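Local coordinates for protein neuroglobin (Symsagittifera roscoffensis, PDB 4B4Y) that binds haem and, as a globin of the neuroglobin group, probably binds oxygen reversibly at the haem iron, at residues K143-G146 against I147-M151; Q37-M40 against E41-E45; Q8-E11 against E12-S15. All coordinates share one frame; numbering follows the deposited sequence.

Contact 1 of 3, residues K143-G146 against I147-M151; sequences KAYG and IITVM. With HEM (protoporphyrin IX containing Fe), chain B.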
loop_
_atom_site.group_PDB
_atom_site.type_symbol
_atom_site.label_atom_id
_atom_site.label_comp_id
_atom_site.label_asym_id
_atom_site.label_seq_id
_atom_site.Cartn_x
_atom_site.Cartn_y
_atom_site.Cartn_z
ATOM N N LYS A 143 -26.479 -0.941 -9.413
ATOM C CA LYS A 143 -26.609 0.454 -8.969
ATOM C C LYS A 143 -25.788 0.698 -7.666
ATOM O O LYS A 143 -25.038 1.694 -7.529
ATOM C CB LYS A 143 -28.095 0.805 -8.763
ATOM C CG LYS A 143 -28.285 2.366 -8.662
ATOM C CD LYS A 143 -29.704 2.844 -9.016
ATOM C CE LYS A 143 -29.712 4.400 -9.014
ATOM N NZ LYS A 143 -31.042 5.011 -9.353
ATOM N N ALA A 144 -25.917 -0.197 -6.723
ATOM C CA ALA A 144 -25.092 -0.134 -5.507
ATOM C C ALA A 144 -23.597 -0.020 -5.853
ATOM O O ALA A 144 -22.868 0.767 -5.252
ATOM C CB ALA A 144 -25.314 -1.452 -4.626
ATOM N N TYR A 145 -23.124 -0.841 -6.804
ATOM C CA TYR A 145 -21.691 -0.837 -7.139
ATOM C C TYR A 145 -21.286 0.517 -7.701
ATOM O O TYR A 145 -20.215 1.052 -7.414
ATOM C CB TYR A 145 -21.317 -1.978 -8.138
ATOM C CG TYR A 145 -19.847 -1.955 -8.395
ATOM C CD1 TYR A 145 -18.954 -2.308 -7.404
ATOM C CD2 TYR A 145 -19.350 -1.502 -9.632
ATOM C CE1 TYR A 145 -17.568 -2.260 -7.628
ATOM C CE2 TYR A 145 -18.026 -1.505 -9.890
ATOM C CZ TYR A 145 -17.123 -1.874 -8.894
ATOM O OH TYR A 145 -15.791 -1.804 -9.208
ATOM N N GLY A 146 -22.168 1.087 -8.507
ATOM C CA GLY A 146 -21.949 2.450 -9.050
ATOM C C GLY A 146 -21.744 3.518 -7.958
ATOM O O GLY A 146 -20.872 4.385 -8.086
ATOM N N ILE A 147 -22.530 3.455 -6.883
ATOM C CA ILE A 147 -22.427 4.449 -5.791
ATOM C C ILE A 147 -21.127 4.182 -5.057
ATOM O O ILE A 147 -20.438 5.103 -4.741
ATOM C CB ILE A 147 -23.633 4.309 -4.779
ATOM C CG1 ILE A 147 -24.901 5.031 -5.304
ATOM C CG2 ILE A 147 -23.272 4.802 -3.370
ATOM C CD1 ILE A 147 -26.221 4.230 -4.943
ATOM N N ILE A 148 -20.814 2.929 -4.744
ATOM C CA ILE A 148 -19.551 2.607 -4.052
ATOM C C ILE A 148 -18.318 3.120 -4.888
ATOM O O ILE A 148 -17.357 3.711 -4.352
ATOM C CB ILE A 148 -19.459 1.104 -3.785
ATOM C CG1 ILE A 148 -20.569 0.659 -2.809
ATOM C CG2 ILE A 148 -18.040 0.721 -3.297
ATOM C CD1 ILE A 148 -20.676 -0.833 -2.605
ATOM N N THR A 149 -18.411 2.974 -6.206
ATOM C CA THR A 149 -17.423 3.467 -7.114
ATOM C C THR A 149 -17.131 4.945 -6.995
ATOM O O THR A 149 -15.943 5.361 -6.926
ATOM C CB THR A 149 -17.801 3.090 -8.558
ATOM O OG1 THR A 149 -17.703 1.681 -8.626
ATOM C CG2 THR A 149 -16.774 3.750 -9.585
ATOM N N VAL A 150 -18.191 5.738 -7.026
ATOM C CA VAL A 150 -18.110 7.202 -6.786
ATOM C C VAL A 150 -17.517 7.514 -5.417
ATOM O O VAL A 150 -16.660 8.356 -5.303
ATOM C CB VAL A 150 -19.493 7.857 -6.907
ATOM C CG1 VAL A 150 -19.512 9.310 -6.307
ATOM C CG2 VAL A 150 -20.013 7.823 -8.435
ATOM N N MET A 151 -17.895 6.814 -4.360
ATOM C CA MET A 151 -17.303 7.123 -3.053
ATOM C C MET A 151 -15.780 6.914 -3.027
ATOM O O MET A 151 -15.041 7.497 -2.215
ATOM C CB MET A 151 -17.961 6.248 -1.972
ATOM C CG MET A 151 -19.485 6.562 -1.773
ATOM S SD MET A 151 -19.798 8.339 -1.486
ATOM C CE MET A 151 -19.318 8.365 0.260
HETATM C CHA HEM B . -6.635 0.636 -2.216
HETATM C CHB HEM B . -11.372 -0.136 -1.922
HETATM C CHC HEM B . -11.525 -0.438 -6.805
HETATM C CHD HEM B . -6.737 -0.775 -6.912
HETATM C C1A HEM B . -7.901 0.472 -1.706
HETATM C C2A HEM B . -8.306 0.689 -0.356
HETATM C C3A HEM B . -9.595 0.469 -0.271
HETATM C C4A HEM B . -10.067 0.171 -1.569
HETATM C CMA HEM B . -10.522 0.586 0.988
HETATM C CAA HEM B . -7.323 1.115 0.787
HETATM C CBA HEM B . -6.909 -0.135 1.531
HETATM C CGA HEM B . -5.755 0.119 2.478
HETATM O O1A HEM B . -5.691 1.107 3.199
HETATM O O2A HEM B . -4.825 -0.715 2.511
HETATM C C1B HEM B . -11.870 -0.249 -3.238
HETATM C C2B HEM B . -13.266 -0.320 -3.642
HETATM C C3B HEM B . -13.318 -0.368 -4.962
HETATM C C4B HEM B . -11.952 -0.384 -5.456
HETATM C CMB HEM B . -14.438 -0.282 -2.624
HETATM C CAB HEM B . -14.579 -0.497 -5.841
HETATM C CBB HEM B . -15.422 0.535 -5.947
HETATM C C1C HEM B . -10.235 -0.648 -7.241
HETATM C C2C HEM B . -9.813 -1.150 -8.564
HETATM C C3C HEM B . -8.507 -1.324 -8.554
HETATM C C4C HEM B . -8.055 -0.897 -7.262
HETATM C CMC HEM B . -10.757 -1.512 -9.739
HETATM C CAC HEM B . -7.614 -1.813 -9.758
HETATM C CBC HEM B . -6.527 -2.536 -9.468
HETATM C C1D HEM B . -6.242 -0.233 -5.740
HETATM C C2D HEM B . -4.860 0.200 -5.471
HETATM C C3D HEM B . -4.922 0.603 -4.050
HETATM C C4D HEM B . -6.248 0.365 -3.527
HETATM C CMD HEM B . -3.605 0.175 -6.348
HETATM C CAD HEM B . -3.762 1.024 -3.151
HETATM C CBD HEM B . -4.138 -0.502 -3.188
HETATM C CGD HEM B . -3.192 -1.031 -2.287
HETATM O O1D HEM B . -3.093 -2.275 -2.317
HETATM O O2D HEM B . -2.588 -0.093 -1.664
HETATM N NA HEM B . -9.002 0.175 -2.409
HETATM N NB HEM B . -11.135 -0.278 -4.360
HETATM N NC HEM B . -9.139 -0.530 -6.481
HETATM N ND HEM B . -6.997 -0.028 -4.590
HETATM FE FE HEM B . -9.025 -0.126 -4.439
#

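Contact 2 of 3, residues Q37-M40 against E41-E45; sequences QQFM and EENPE. With HEM (protoporphyrin IX containing Fe), chain B.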
loop_
_atom_site.group_PDB
_atom_site.type_symbol
_atom_site.label_atom_id
_atom_site.label_comp_id
_atom_site.label_asym_id
_atom_site.label_seq_id
_atom_site.Cartn_x
_atom_site.Cartn_y
_atom_site.Cartn_z
ATOM N N GLN A 37 -9.595 -12.672 -5.731
ATOM C CA GLN A 37 -8.874 -13.720 -6.401
ATOM C C GLN A 37 -9.348 -13.833 -7.892
ATOM O O GLN A 37 -8.521 -13.886 -8.821
ATOM C CB GLN A 37 -9.098 -15.076 -5.700
ATOM C CG GLN A 37 -8.308 -16.168 -6.443
ATOM C CD GLN A 37 -8.628 -17.599 -5.946
ATOM O OE1 GLN A 37 -8.890 -17.823 -4.729
ATOM N NE2 GLN A 37 -8.582 -18.592 -6.894
ATOM N N GLN A 38 -10.651 -13.789 -8.127
ATOM C CA GLN A 38 -11.138 -13.896 -9.518
ATOM C C GLN A 38 -10.684 -12.629 -10.251
ATOM O O GLN A 38 -10.303 -12.698 -11.433
ATOM C CB GLN A 38 -12.668 -13.956 -9.524
ATOM C CG GLN A 38 -13.283 -14.181 -10.975
ATOM C CD GLN A 38 -14.819 -13.867 -11.054
ATOM O OE1 GLN A 38 -15.478 -13.592 -10.004
ATOM N NE2 GLN A 38 -15.387 -13.889 -12.303
ATOM N N PHE A 39 -10.798 -11.455 -9.592
ATOM C CA PHE A 39 -10.407 -10.180 -10.236
ATOM C C PHE A 39 -8.937 -10.242 -10.726
ATOM O O PHE A 39 -8.620 -9.786 -11.845
ATOM C CB PHE A 39 -10.532 -9.058 -9.230
ATOM C CG PHE A 39 -10.197 -7.678 -9.753
ATOM C CD1 PHE A 39 -10.777 -7.173 -10.869
ATOM C CD2 PHE A 39 -9.312 -6.868 -9.047
ATOM C CE1 PHE A 39 -10.473 -5.845 -11.318
ATOM C CE2 PHE A 39 -9.026 -5.577 -9.440
ATOM C CZ PHE A 39 -9.570 -5.053 -10.568
ATOM N N MET A 40 -8.065 -10.785 -9.883
ATOM C CA MET A 40 -6.646 -10.897 -10.196
ATOM C C MET A 40 -6.376 -12.001 -11.266
ATOM O O MET A 40 -5.498 -11.824 -12.063
ATOM C CB MET A 40 -5.819 -11.149 -8.891
ATOM C CG MET A 40 -5.872 -9.893 -7.903
ATOM S SD MET A 40 -4.897 -10.266 -6.397
ATOM C CE MET A 40 -3.192 -10.004 -7.065
ATOM N N GLU A 41 -7.135 -13.101 -11.259
ATOM C CA GLU A 41 -7.067 -14.098 -12.341
ATOM C C GLU A 41 -7.424 -13.558 -13.701
ATOM O O GLU A 41 -6.705 -13.811 -14.722
ATOM C CB GLU A 41 -7.922 -15.322 -11.987
ATOM C CG GLU A 41 -7.318 -16.075 -10.811
ATOM C CD GLU A 41 -8.177 -17.193 -10.338
ATOM O OE1 GLU A 41 -9.406 -17.109 -10.619
ATOM O OE2 GLU A 41 -7.634 -18.115 -9.627
ATOM N N GLU A 42 -8.466 -12.753 -13.759
ATOM C CA GLU A 42 -8.979 -12.280 -15.048
ATOM C C GLU A 42 -8.297 -11.032 -15.513
ATOM O O GLU A 42 -8.302 -10.710 -16.773
ATOM C CB GLU A 42 -10.523 -12.104 -14.997
ATOM C CG GLU A 42 -11.324 -13.398 -14.550
ATOM C CD GLU A 42 -12.863 -13.190 -14.457
ATOM O OE1 GLU A 42 -13.376 -12.018 -14.472
ATOM O OE2 GLU A 42 -13.604 -14.211 -14.475
ATOM N N ASN A 43 -7.665 -10.293 -14.579
ATOM C CA ASN A 43 -7.028 -8.992 -14.997
ATOM C C ASN A 43 -5.581 -8.963 -14.491
ATOM O O ASN A 43 -5.283 -8.425 -13.379
ATOM C CB ASN A 43 -7.788 -7.851 -14.415
ATOM C CG ASN A 43 -9.288 -7.903 -14.814
ATOM O OD1 ASN A 43 -9.681 -7.410 -15.878
ATOM N ND2 ASN A 43 -10.106 -8.539 -13.956
ATOM N N PRO A 44 -4.694 -9.617 -15.249
ATOM C CA PRO A 44 -3.359 -9.956 -14.740
ATOM C C PRO A 44 -2.572 -8.713 -14.501
ATOM O O PRO A 44 -1.703 -8.724 -13.632
ATOM C CB PRO A 44 -2.720 -10.776 -15.887
ATOM C CG PRO A 44 -3.904 -11.122 -16.817
ATOM C CD PRO A 44 -5.069 -10.368 -16.457
ATOM N N GLU A 45 -2.879 -7.619 -15.178
ATOM C CA GLU A 45 -2.165 -6.387 -14.828
ATOM C C GLU A 45 -2.307 -5.871 -13.397
ATOM O O GLU A 45 -1.550 -4.940 -13.004
ATOM C CB GLU A 45 -2.580 -5.271 -15.761
ATOM C CG GLU A 45 -4.074 -4.809 -15.648
ATOM C CD GLU A 45 -5.058 -5.584 -16.568
ATOM O OE1 GLU A 45 -4.959 -6.830 -16.657
ATOM O OE2 GLU A 45 -5.923 -4.901 -17.182
HETATM C CHA HEM B . -6.635 0.636 -2.216
HETATM C CHB HEM B . -11.372 -0.136 -1.922
HETATM C CHC HEM B . -11.525 -0.438 -6.805
HETATM C CHD HEM B . -6.737 -0.775 -6.912
HETATM C C1A HEM B . -7.901 0.472 -1.706
HETATM C C2A HEM B . -8.306 0.689 -0.356
HETATM C C3A HEM B . -9.595 0.469 -0.271
HETATM C C4A HEM B . -10.067 0.171 -1.569
HETATM C CMA HEM B . -10.522 0.586 0.988
HETATM C CAA HEM B . -7.323 1.115 0.787
HETATM C CBA HEM B . -6.909 -0.135 1.531
HETATM C CGA HEM B . -5.755 0.119 2.478
HETATM O O1A HEM B . -5.691 1.107 3.199
HETATM O O2A HEM B . -4.825 -0.715 2.511
HETATM C C1B HEM B . -11.870 -0.249 -3.238
HETATM C C2B HEM B . -13.266 -0.320 -3.642
HETATM C C3B HEM B . -13.318 -0.368 -4.962
HETATM C C4B HEM B . -11.952 -0.384 -5.456
HETATM C CMB HEM B . -14.438 -0.282 -2.624
HETATM C CAB HEM B . -14.579 -0.497 -5.841
HETATM C CBB HEM B . -15.422 0.535 -5.947
HETATM C C1C HEM B . -10.235 -0.648 -7.241
HETATM C C2C HEM B . -9.813 -1.150 -8.564
HETATM C C3C HEM B . -8.507 -1.324 -8.554
HETATM C C4C HEM B . -8.055 -0.897 -7.262
HETATM C CMC HEM B . -10.757 -1.512 -9.739
HETATM C CAC HEM B . -7.614 -1.813 -9.758
HETATM C CBC HEM B . -6.527 -2.536 -9.468
HETATM C C1D HEM B . -6.242 -0.233 -5.740
HETATM C C2D HEM B . -4.860 0.200 -5.471
HETATM C C3D HEM B . -4.922 0.603 -4.050
HETATM C C4D HEM B . -6.248 0.365 -3.527
HETATM C CMD HEM B . -3.605 0.175 -6.348
HETATM C CAD HEM B . -3.762 1.024 -3.151
HETATM C CBD HEM B . -4.138 -0.502 -3.188
HETATM C CGD HEM B . -3.192 -1.031 -2.287
HETATM O O1D HEM B . -3.093 -2.275 -2.317
HETATM O O2D HEM B . -2.588 -0.093 -1.664
HETATM N NA HEM B . -9.002 0.175 -2.409
HETATM N NB HEM B . -11.135 -0.278 -4.360
HETATM N NC HEM B . -9.139 -0.530 -6.481
HETATM N ND HEM B . -6.997 -0.028 -4.590
HETATM FE FE HEM B . -9.025 -0.126 -4.439
#

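Contact 3 of 3, residues Q8-E11 against E12-S15; sequences QVSE and EQQS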
loop_
_atom_site.group_PDB
_atom_site.type_symbol
_atom_site.label_atom_id
_atom_site.label_comp_id
_atom_site.label_asym_id
_atom_site.label_seq_id
_atom_site.Cartn_x
_atom_site.Cartn_y
_atom_site.Cartn_z
ATOM N N GLN A 8 -29.241 7.414 -6.031
ATOM C CA GLN A 8 -30.033 7.030 -4.875
ATOM C C GLN A 8 -30.709 5.736 -5.232
ATOM O O GLN A 8 -31.175 5.573 -6.353
ATOM C CB GLN A 8 -31.130 8.076 -4.589
ATOM C CG GLN A 8 -30.615 9.425 -4.015
ATOM C CD GLN A 8 -30.580 9.447 -2.464
ATOM O OE1 GLN A 8 -31.633 9.321 -1.809
ATOM N NE2 GLN A 8 -29.369 9.611 -1.879
ATOM N N VAL A 9 -30.804 4.820 -4.294
ATOM C CA VAL A 9 -31.531 3.612 -4.598
ATOM C C VAL A 9 -32.931 3.692 -3.998
ATOM O O VAL A 9 -33.118 4.290 -2.959
ATOM C CB VAL A 9 -30.822 2.342 -4.063
ATOM C CG1 VAL A 9 -29.434 2.243 -4.656
ATOM C CG2 VAL A 9 -30.822 2.283 -2.497
ATOM N N SER A 10 -33.886 3.030 -4.620
ATOM C CA SER A 10 -35.193 2.913 -4.041
ATOM C C SER A 10 -35.098 2.113 -2.715
ATOM O O SER A 10 -34.109 1.369 -2.471
ATOM C CB SER A 10 -36.145 2.227 -5.032
ATOM O OG SER A 10 -35.999 0.800 -4.935
ATOM N N GLU A 11 -36.147 2.228 -1.896
ATOM C CA GLU A 11 -36.239 1.530 -0.648
ATOM C C GLU A 11 -36.307 0.076 -0.941
ATOM O O GLU A 11 -35.727 -0.738 -0.225
ATOM C CB GLU A 11 -37.527 2.036 0.102
ATOM C CG GLU A 11 -38.163 1.149 1.161
ATOM C CD GLU A 11 -39.415 1.810 1.831
ATOM O OE1 GLU A 11 -39.556 3.080 1.805
ATOM O OE2 GLU A 11 -40.244 1.037 2.383
ATOM N N GLU A 12 -37.029 -0.273 -1.997
ATOM C CA GLU A 12 -37.095 -1.692 -2.415
ATOM C C GLU A 12 -35.699 -2.271 -2.843
ATOM O O GLU A 12 -35.355 -3.375 -2.460
ATOM C CB GLU A 12 -38.118 -1.874 -3.534
ATOM C CG GLU A 12 -38.339 -3.381 -3.944
ATOM C CD GLU A 12 -38.782 -4.291 -2.775
ATOM O OE1 GLU A 12 -39.237 -3.753 -1.721
ATOM O OE2 GLU A 12 -38.683 -5.562 -2.909
ATOM N N GLN A 13 -34.869 -1.468 -3.492
ATOM C CA GLN A 13 -33.478 -1.885 -3.868
ATOM C C GLN A 13 -32.627 -2.067 -2.610
ATOM O O GLN A 13 -32.013 -3.126 -2.420
ATOM C CB GLN A 13 -32.848 -0.873 -4.850
ATOM C CG GLN A 13 -33.502 -0.989 -6.187
ATOM C CD GLN A 13 -32.993 0.003 -7.186
ATOM O OE1 GLN A 13 -32.692 1.135 -6.849
ATOM N NE2 GLN A 13 -32.943 -0.406 -8.452
ATOM N N GLN A 14 -32.674 -1.095 -1.690
ATOM C CA GLN A 14 -32.010 -1.233 -0.346
ATOM C C GLN A 14 -32.397 -2.498 0.301
ATOM O O GLN A 14 -31.537 -3.310 0.765
ATOM C CB GLN A 14 -32.273 -0.016 0.524
ATOM C CG GLN A 14 -31.554 -0.060 1.860
ATOM C CD GLN A 14 -29.997 -0.138 1.691
ATOM O OE1 GLN A 14 -29.407 -1.223 1.826
ATOM N NE2 GLN A 14 -29.363 0.990 1.435
ATOM N N SER A 15 -33.683 -2.770 0.270
ATOM C CA SER A 15 -34.148 -3.946 0.980
ATOM C C SER A 15 -33.656 -5.234 0.283
ATOM O O SER A 15 -33.263 -6.213 0.946
ATOM C CB SER A 15 -35.735 -3.930 1.031
ATOM O OG SER A 15 -36.162 -5.247 1.465
#

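Contact 1 of 3, residues K143-G146 against I147-M151
T149 and Y145, one helical turn apart, are brought together by their first torsions: chi1 of T149 is -67°, which sets OG1 beside its own backbone N and turns it back along the helix, while Y145 has CG anti to its backbone N (chi1 -178°), which carries the ring alongside the threonine. OG1 consequently lies over one face of the tyrosine ring, displaced toward the rim, and its nearest ring atom is Y145 CE2 at 3.4 Å. The same hydroxyl donates to Y145 O (OG1 to O 2.9 Å). It reaches that oxygen from above the carbonyl plane, 38° out of it, and T149 N, also 2.9 Å from Y145 O, arrives from the opposite face; two donors thus grip one acceptor. On the next strip of the helix surface, I148 lays CG1 against A144 O at 3.4 Å, beside the nearly straight backbone bond from I148 N to A144 O. Its other branch, CG2, faces the haem and meets the vinyl atom HEM CBB at 3.7 Å. T149 OG1 is equally close to HEM CBB, and Y145 OH comes within 3.8 Å of HEM CAB, so all three residues of this haem pocket border the vinyl CAB-CBB. The phenolic OH is hydrogen-bonded to F113 O, which ties the ring to helix 111-127, and L116 and I120 pack against it. Chemically, the threonine hydroxyl finds its acceptor within its own helix, one turn back, and the tyrosine hydroxyl finds one on a neighbouring helix; both are therefore engaged within the protein and meet the vinyl by van der Waals contact alone, beside the methyl CG2 of I148.

Contact 2 of 3, residues Q37-M40 against E41-E45
Q37 and Q38 each reach one turn ahead to a glutamate, E41 and E42 respectively, making two i to i+4 side-chain bonds along the helix with the same conformations. Both glutamines are extended with CG anti to the backbone N (chi1 of Q37 -180°), whereas both glutamates turn CG beside their own N and then run straight, back toward the preceding turn. Q37 NE2 donates to E41 OE2 at 2.9 Å and Q38 NE2 to E42 OE2 at 2.8 Å, both nearly linear. In each bond the acceptor lies in the amide plane but is met from above the carboxylate plane, the two flat groups standing 85° apart in the first pair and almost as steeply in the second. Q37 OE1 has a further partner in R63, fixing the rotation of that amide from both ends. N43, the first residue to leave helical backbone angles, bonds back to a carbonyl at the helix C-terminus. With CG beside the backbone N, its ND2 donates to F39 O (2.9 Å) in the carbonyl plane, on a lone pair, while N43 N gives that oxygen a second, weak bond. This places ND2 3.4 Å from F39 CD1, the amide and ring planes 47° apart. F39 belongs to the haem pocket: its ring reaches the haem, where CZ approaches HEM CMC at 3.8 Å and HEM CAC sits at the ring edge, in plane. Around this C-terminal end of helix 28-42, Q38 packs on C119, T122 and Q123 of helix 111-127, Q37 and E41 meet A59 of helix 59-62, and M40 rests on T46 and F47 of helix 46-49.

Contact 3 of 3, residues Q8-E11 against E12-S15
V9 overlaps the Q13 side chain obliquely, its CB 3.6 Å from Q13 OE1, and sets CG2 against the next residue, 4.1 Å from Q14 CB. Next to this, S10 and Q13 form a capping box at the start of helix 11-24. S10, at the N-cap, holds OG in the position between its backbone N and carbonyl carbon (chi1 84°), from which it accepts from Q13 N at 2.9 Å. In return Q13, with an extended chain beyond CG, carries its amide back to the loop, and OE1 accepts from S10 N at 3.2 Å, the donor tilted 24° from the carbonyl plane. A leucine in place of Q13 would probably leave S10 N without this acceptor and the box with one bond, freeing the approach to the helix to shift. The ordinary helical bond from Q14 N to S10 O (3.0 Å) begins the regular pattern. Beyond the box, Q13 packs on A140 and K143 of helix 135-153, and V9 on I147. The reciprocal bonds thus satisfy one amide N-H in the helix's first turn and one just before it, which is consistent with a defined entry of the chain into the helix.

Overall arrangement
Contacts 1 and 2 approach the same haem from opposite sides of the chain's centre: their centres are 21 Å apart and their nearest atoms about 7 Å, with the porphyrin touched by both. Helix 111-127 connects them further, since it receives Y145 from contact 1 and Q38 from contact 2. Contact 3 touches no haem, but its centre is 13 Å from that of contact 1 and the two meet directly: K143 NZ is hydrogen-bonded to Q8 O at 3.1 Å, and also to A6 O, and I147 CD1 lies 3.8 Å from V9 CG1. Helix 135-153 thus meets the haem with one part of its surface and the N-terminal segment with another. Contacts 2 and 3 stay apart, about 21 Å between nearest atoms.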